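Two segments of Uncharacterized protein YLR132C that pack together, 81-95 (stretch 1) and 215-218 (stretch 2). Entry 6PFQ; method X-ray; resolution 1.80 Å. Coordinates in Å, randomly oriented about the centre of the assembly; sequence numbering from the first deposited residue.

Stretch 1 81-95: RIRQEIRALECKSVP
Stretch 2, residues 215-218: TLPL

Two chain segments far apart in sequence can be joined largely by van der Waals packing, with no hydrogen bond among the modelled atoms, and the contact between residues 81-95 and 215-218 of YLR132C illustrates the principle. The 424 Å² of surface buried, both sides summed, lies chiefly around L218, L216 and I86.

The first stretch enters as a helix, with phi/psi near -60/-45 through most of R81 to R87 and backbone bonds such as E85 N to R81 O (2.9 Å) and I86 N to I82 O (2.9 Å). L89, at -64/151, breaks from helical geometry; a loop follows, with C91 at -58/148, K92 at -111/-12 and S93 at -162/160, and V94 and P95 form strand. The second stretch is extended from T215 to P217 (L216 -124/98, P217 -69/149), its axis 8.2 Å from that of the helix at closest approach and inclined by 30° in the same N-to-C sense. Register is set by two CA pairs: R83 CA to L216 CA, 6.1 Å, and K92 CA to L218 CA, 4.8 Å.

L218 contributes most, 145 Å². Its CA-to-CB bond points toward the first stretch, and chi1 m with chi2 t spreads the two methyls among different neighbours. L218 CD2 meets I86 CG2 at 3.8 Å and C91 SG at 4.0 Å, while L218 CD1 lies 3.9 Å from S93 CA and 4.2 Å from V94 CG2. A branched, apolar side chain suits a position that meets the helix at I86, the loop at C91 to S93 and the strand at V94. The backbone approaches as well: K92 O is 3.4 Å from L218 CB, so K92 takes part although its CB points away. C91 O and L218 O stand 3.1 Å apart, but both are acceptors and the proximity supplies no hydrogen bond.

L216, covering 68 Å², also points toward the helix. L216, with chi1 -84° (m) and chi2 69° (p), brings its CD2 to 3.8 Å from R83 CA, 4.1 Å from I86 CD1 and 4.5 Å from I82 CG2. Here leucine packs against helix backbone as well as side chains; R83 is modelled only to CB, which lies 4.1 Å from L216 CD2.

I86 links the two leucines. Buried and directed toward the second stretch, with chi1 -85° (m) and chi2 156° (t), it offers CD1 to L216 and CG2 to L218, so beta-branching lets one residue serve both. Between the leucines, P217 has its CA-to-CB bond sideways to the first stretch, and P217 O comes 4.2 Å from R87 CA and 4.3 Å from I86 CG2. C91 (chi1 p) and V94 (chi1 m) add a sulfur and a methyl, apolar surfaces that suit contact with L218.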

ATOM      1  N   ARG A  81      14.627  -4.973  17.759  1.00 42.58           N
ATOM      2  CA  ARG A  81      13.602  -5.722  18.482  1.00 43.12           C
ATOM      3  C   ARG A  81      12.486  -6.157  17.537  1.00 44.55           C
ATOM      4  O   ARG A  81      11.978  -7.271  17.641  1.00 42.25           O
ATOM      5  CB  ARG A  81      13.043  -4.890  19.646  1.00 42.42           C
ATOM      6  CG  ARG A  81      13.897  -4.924  20.951  1.00 53.28           C
ATOM      7  CD  ARG A  81      13.440  -3.823  21.928  1.00 60.60           C
ATOM      8  NE  ARG A  81      14.049  -3.898  23.252  1.00 70.32           N
ATOM      9  CZ  ARG A  81      15.193  -3.297  23.590  1.00 74.29           C
ATOM     10  NH1 ARG A  81      15.857  -2.575  22.696  1.00 69.03           N
ATOM     11  NH2 ARG A  81      15.675  -3.416  24.826  1.00 86.05           N
ATOM     12  N   ILE A  82      12.073  -5.276  16.622  1.00 42.36           N
ATOM     13  CA  ILE A  82      11.073  -5.664  15.630  1.00 43.34           C
ATOM     14  C   ILE A  82      11.548  -6.868  14.817  1.00 44.02           C
ATOM     15  O   ILE A  82      10.841  -7.876  14.710  1.00 41.46           O
ATOM     16  CB  ILE A  82      10.735  -4.472  14.717  1.00 35.70           C
ATOM     17  CG1 ILE A  82       9.972  -3.416  15.525  1.00 38.89           C
ATOM     18  CG2 ILE A  82       9.916  -4.957  13.559  1.00 34.61           C
ATOM     19  CD1 ILE A  82       9.663  -2.146  14.723  1.00 38.43           C
ATOM     20  N   ARG A  83      12.764  -6.786  14.260  1.00 44.45           N
ATOM     21  CA  ARG A  83      13.313  -7.881  13.459  1.00 46.30           C
ATOM     22  C   ARG A  83      13.377  -9.182  14.257  1.00 50.52           C
ATOM     23  O   ARG A  83      12.913 -10.234  13.801  1.00 46.29           O
ATOM     24  CB  ARG A  83      14.718  -7.508  12.963  1.00 45.72           C
ATOM     25  N   GLN A  84      13.885  -9.115  15.484  1.00 45.35           N
ATOM     26  CA  GLN A  84      14.033 -10.328  16.282  1.00 50.69           C
ATOM     27  C   GLN A  84      12.678 -10.937  16.607  1.00 52.71           C
ATOM     28  O   GLN A  84      12.506 -12.158  16.533  1.00 41.49           O
ATOM     29  CB  GLN A  84      14.801 -10.023  17.565  1.00 49.27           C
ATOM     30  N   GLU A  85      11.710 -10.103  16.995  1.00 48.49           N
ATOM     31  CA  GLU A  85      10.402 -10.635  17.338  1.00 41.31           C
ATOM     32  C   GLU A  85       9.659 -11.160  16.109  1.00 41.97           C
ATOM     33  O   GLU A  85       8.907 -12.134  16.220  1.00 39.34           O
ATOM     34  CB  GLU A  85       9.581  -9.577  18.071  1.00 48.44           C
ATOM     35  CG  GLU A  85       9.995  -9.390  19.520  1.00 59.91           C
ATOM     36  CD  GLU A  85       8.830  -8.993  20.417  1.00 64.44           C
ATOM     37  OE1 GLU A  85       7.677  -9.327  20.064  1.00 61.37           O
ATOM     38  OE2 GLU A  85       9.066  -8.349  21.469  1.00 57.38           O
ATOM     39  N   ILE A  86       9.831 -10.541  14.941  1.00 40.62           N
ATOM     40  CA  ILE A  86       9.194 -11.097  13.747  1.00 44.53           C
ATOM     41  C   ILE A  86       9.793 -12.464  13.417  1.00 49.55           C
ATOM     42  O   ILE A  86       9.070 -13.425  13.141  1.00 47.22           O
ATOM     43  CB  ILE A  86       9.291 -10.113  12.561  1.00 45.64           C
ATOM     44  CG1 ILE A  86       8.145  -9.090  12.615  1.00 44.15           C
ATOM     45  CG2 ILE A  86       9.216 -10.845  11.242  1.00 49.65           C
ATOM     46  CD1 ILE A  86       8.435  -7.805  11.893  1.00 52.36           C
ATOM     47  N   ARG A  87      11.120 -12.582  13.488  1.00 49.07           N
ATOM     48  CA  ARG A  87      11.765 -13.878  13.290  1.00 51.00           C
ATOM     49  C   ARG A  87      11.230 -14.912  14.265  1.00 52.13           C
ATOM     50  O   ARG A  87      11.000 -16.066  13.889  1.00 56.31           O
ATOM     51  CB  ARG A  87      13.285 -13.743  13.437  1.00 57.31           C
ATOM     52  N   ALA A  88      10.985 -14.512  15.511  1.00 49.25           N
ATOM     53  CA  ALA A  88      10.521 -15.455  16.520  1.00 50.01           C
ATOM     54  C   ALA A  88       9.074 -15.881  16.295  1.00 51.28           C
ATOM     55  O   ALA A  88       8.615 -16.820  16.951  1.00 51.03           O
ATOM     56  CB  ALA A  88      10.684 -14.855  17.924  1.00 45.03           C
ATOM     57  N   LEU A  89       8.339 -15.223  15.401  1.00 43.89           N
ATOM     58  CA  LEU A  89       6.994 -15.696  15.120  1.00 48.37           C
ATOM     59  C   LEU A  89       7.049 -17.084  14.503  1.00 41.94           C
ATOM     60  O   LEU A  89       8.019 -17.453  13.829  1.00 46.20           O
ATOM     61  CB  LEU A  89       6.254 -14.740  14.182  1.00 45.34           C
ATOM     62  CG  LEU A  89       5.934 -13.371  14.771  1.00 46.30           C
ATOM     63  CD1 LEU A  89       5.243 -12.484  13.709  1.00 45.21           C
ATOM     64  CD2 LEU A  89       5.072 -13.532  16.029  1.00 45.66           C
ATOM     65  N   GLU A  90       5.984 -17.847  14.745  1.00 52.75           N
ATOM     66  CA  GLU A  90       5.881 -19.193  14.193  1.00 70.26           C
ATOM     67  C   GLU A  90       5.827 -19.166  12.671  1.00 73.11           C
ATOM     68  O   GLU A  90       6.514 -19.958  12.008  1.00 65.01           O
ATOM     69  CB  GLU A  90       4.656 -19.904  14.766  1.00 69.74           C
ATOM     70  N   CYS A  91       5.061 -18.226  12.101  1.00 72.20           N
ATOM     71  CA  CYS A  91       4.764 -18.256  10.674  1.00 54.01           C
ATOM     72  C   CYS A  91       6.059 -18.222   9.881  1.00 46.06           C
ATOM     73  O   CYS A  91       7.080 -17.715  10.345  1.00 52.29           O
ATOM     74  CB  CYS A  91       3.873 -17.077  10.276  1.00 55.03           C
ATOM     75  SG  CYS A  91       4.754 -15.526  10.110  1.00 58.04           S
ATOM     76  N   LYS A  92       6.036 -18.872   8.725  1.00 43.61           N
ATOM     77  CA  LYS A  92       7.169 -18.907   7.811  1.00 36.60           C
ATOM     78  C   LYS A  92       6.901 -18.132   6.535  1.00 38.65           C
ATOM     79  O   LYS A  92       7.805 -17.934   5.718  1.00 41.87           O
ATOM     80  CB  LYS A  92       7.488 -20.366   7.457  1.00 46.01           C
ATOM     81  N   SER A  93       5.660 -17.753   6.313  1.00 37.02           N
ATOM     82  CA  SER A  93       5.276 -16.994   5.148  1.00 34.80           C
ATOM     83  C   SER A  93       3.932 -16.414   5.515  1.00 32.19           C
ATOM     84  O   SER A  93       3.268 -16.924   6.413  1.00 36.50           O
ATOM     85  CB  SER A  93       5.159 -17.878   3.909  1.00 35.00           C
ATOM     86  OG  SER A  93       4.052 -18.741   4.066  1.00 40.35           O
ATOM     87  N   VAL A  94       3.536 -15.366   4.810  1.00 34.30           N
ATOM     88  CA  VAL A  94       2.191 -14.832   4.995  1.00 34.90           C
ATOM     89  C   VAL A  94       1.552 -14.736   3.618  1.00 31.75           C
ATOM     90  O   VAL A  94       2.225 -14.372   2.635  1.00 37.19           O
ATOM     91  CB  VAL A  94       2.197 -13.473   5.710  1.00 38.09           C
ATOM     92  CG1 VAL A  94       2.644 -13.633   7.167  1.00 40.08           C
ATOM     93  CG2 VAL A  94       3.066 -12.489   4.970  1.00 31.80           C
ATOM     94  N   PRO A  95       0.278 -15.066   3.505  1.00 33.24           N
ATOM     95  CA  PRO A  95      -0.424 -14.940   2.226  1.00 29.43           C
ATOM     96  C   PRO A  95      -0.916 -13.513   2.053  1.00 37.22           C
ATOM     97  O   PRO A  95      -1.242 -12.817   3.022  1.00 29.91           O
ATOM     98  CB  PRO A  95      -1.597 -15.916   2.381  1.00 31.22           C
ATOM     99  CG  PRO A  95      -1.897 -15.862   3.876  1.00 35.70           C
ATOM    100  CD  PRO A  95      -0.576 -15.613   4.581  1.00 33.31           C
ATOM    101  N   THR A 215      16.137  -6.698   4.648  1.00 40.73           N
ATOM    102  CA  THR A 215      15.188  -7.796   4.551  1.00 46.03           C
ATOM    103  C   THR A 215      15.062  -8.485   5.899  1.00 49.85           C
ATOM    104  O   THR A 215      16.067  -8.733   6.569  1.00 45.82           O
ATOM    105  CB  THR A 215      15.609  -8.794   3.466  1.00 46.43           C
ATOM    106  OG1 THR A 215      15.659  -8.106   2.214  1.00 45.27           O
ATOM    107  CG2 THR A 215      14.610  -9.947   3.357  1.00 42.59           C
ATOM    108  N   LEU A 216      13.834  -8.864   6.248  1.00 44.59           N
ATOM    109  CA  LEU A 216      13.507  -9.428   7.556  1.00 44.35           C
ATOM    110  C   LEU A 216      12.845 -10.766   7.290  1.00 42.40           C
ATOM    111  O   LEU A 216      11.641 -10.810   6.988  1.00 42.37           O
ATOM    112  CB  LEU A 216      12.563  -8.518   8.342  1.00 42.54           C
ATOM    113  CG  LEU A 216      13.087  -7.340   9.172  1.00 55.85           C
ATOM    114  CD1 LEU A 216      13.622  -6.240   8.306  1.00 59.68           C
ATOM    115  CD2 LEU A 216      11.979  -6.798  10.064  1.00 51.02           C
ATOM    116  N   PRO A 217      13.585 -11.874   7.364  1.00 51.18           N
ATOM    117  CA  PRO A 217      13.029 -13.172   6.957  1.00 51.11           C
ATOM    118  C   PRO A 217      11.950 -13.656   7.908  1.00 55.00           C
ATOM    119  O   PRO A 217      11.955 -13.356   9.105  1.00 55.31           O
ATOM    120  CB  PRO A 217      14.243 -14.111   6.985  1.00 60.30           C
ATOM    121  CG  PRO A 217      15.439 -13.233   7.121  1.00 56.20           C
ATOM    122  CD  PRO A 217      14.996 -11.970   7.770  1.00 53.39           C
ATOM    123  N   LEU A 218      10.998 -14.398   7.349  1.00 50.56           N
ATOM    124  CA  LEU A 218       9.968 -15.037   8.164  1.00 52.13           C
ATOM    125  C   LEU A 218      10.412 -16.445   8.552  1.00 57.64           C
ATOM    126  O   LEU A 218       9.970 -16.970   9.570  1.00 64.12           O
ATOM    127  CB  LEU A 218       8.635 -15.079   7.423  1.00 42.37           C
ATOM    128  CG  LEU A 218       8.003 -13.684   7.328  1.00 44.30           C
ATOM    129  CD1 LEU A 218       6.818 -13.671   6.391  1.00 40.68           C
ATOM    130  CD2 LEU A 218       7.620 -13.146   8.700  1.00 50.29           C
TER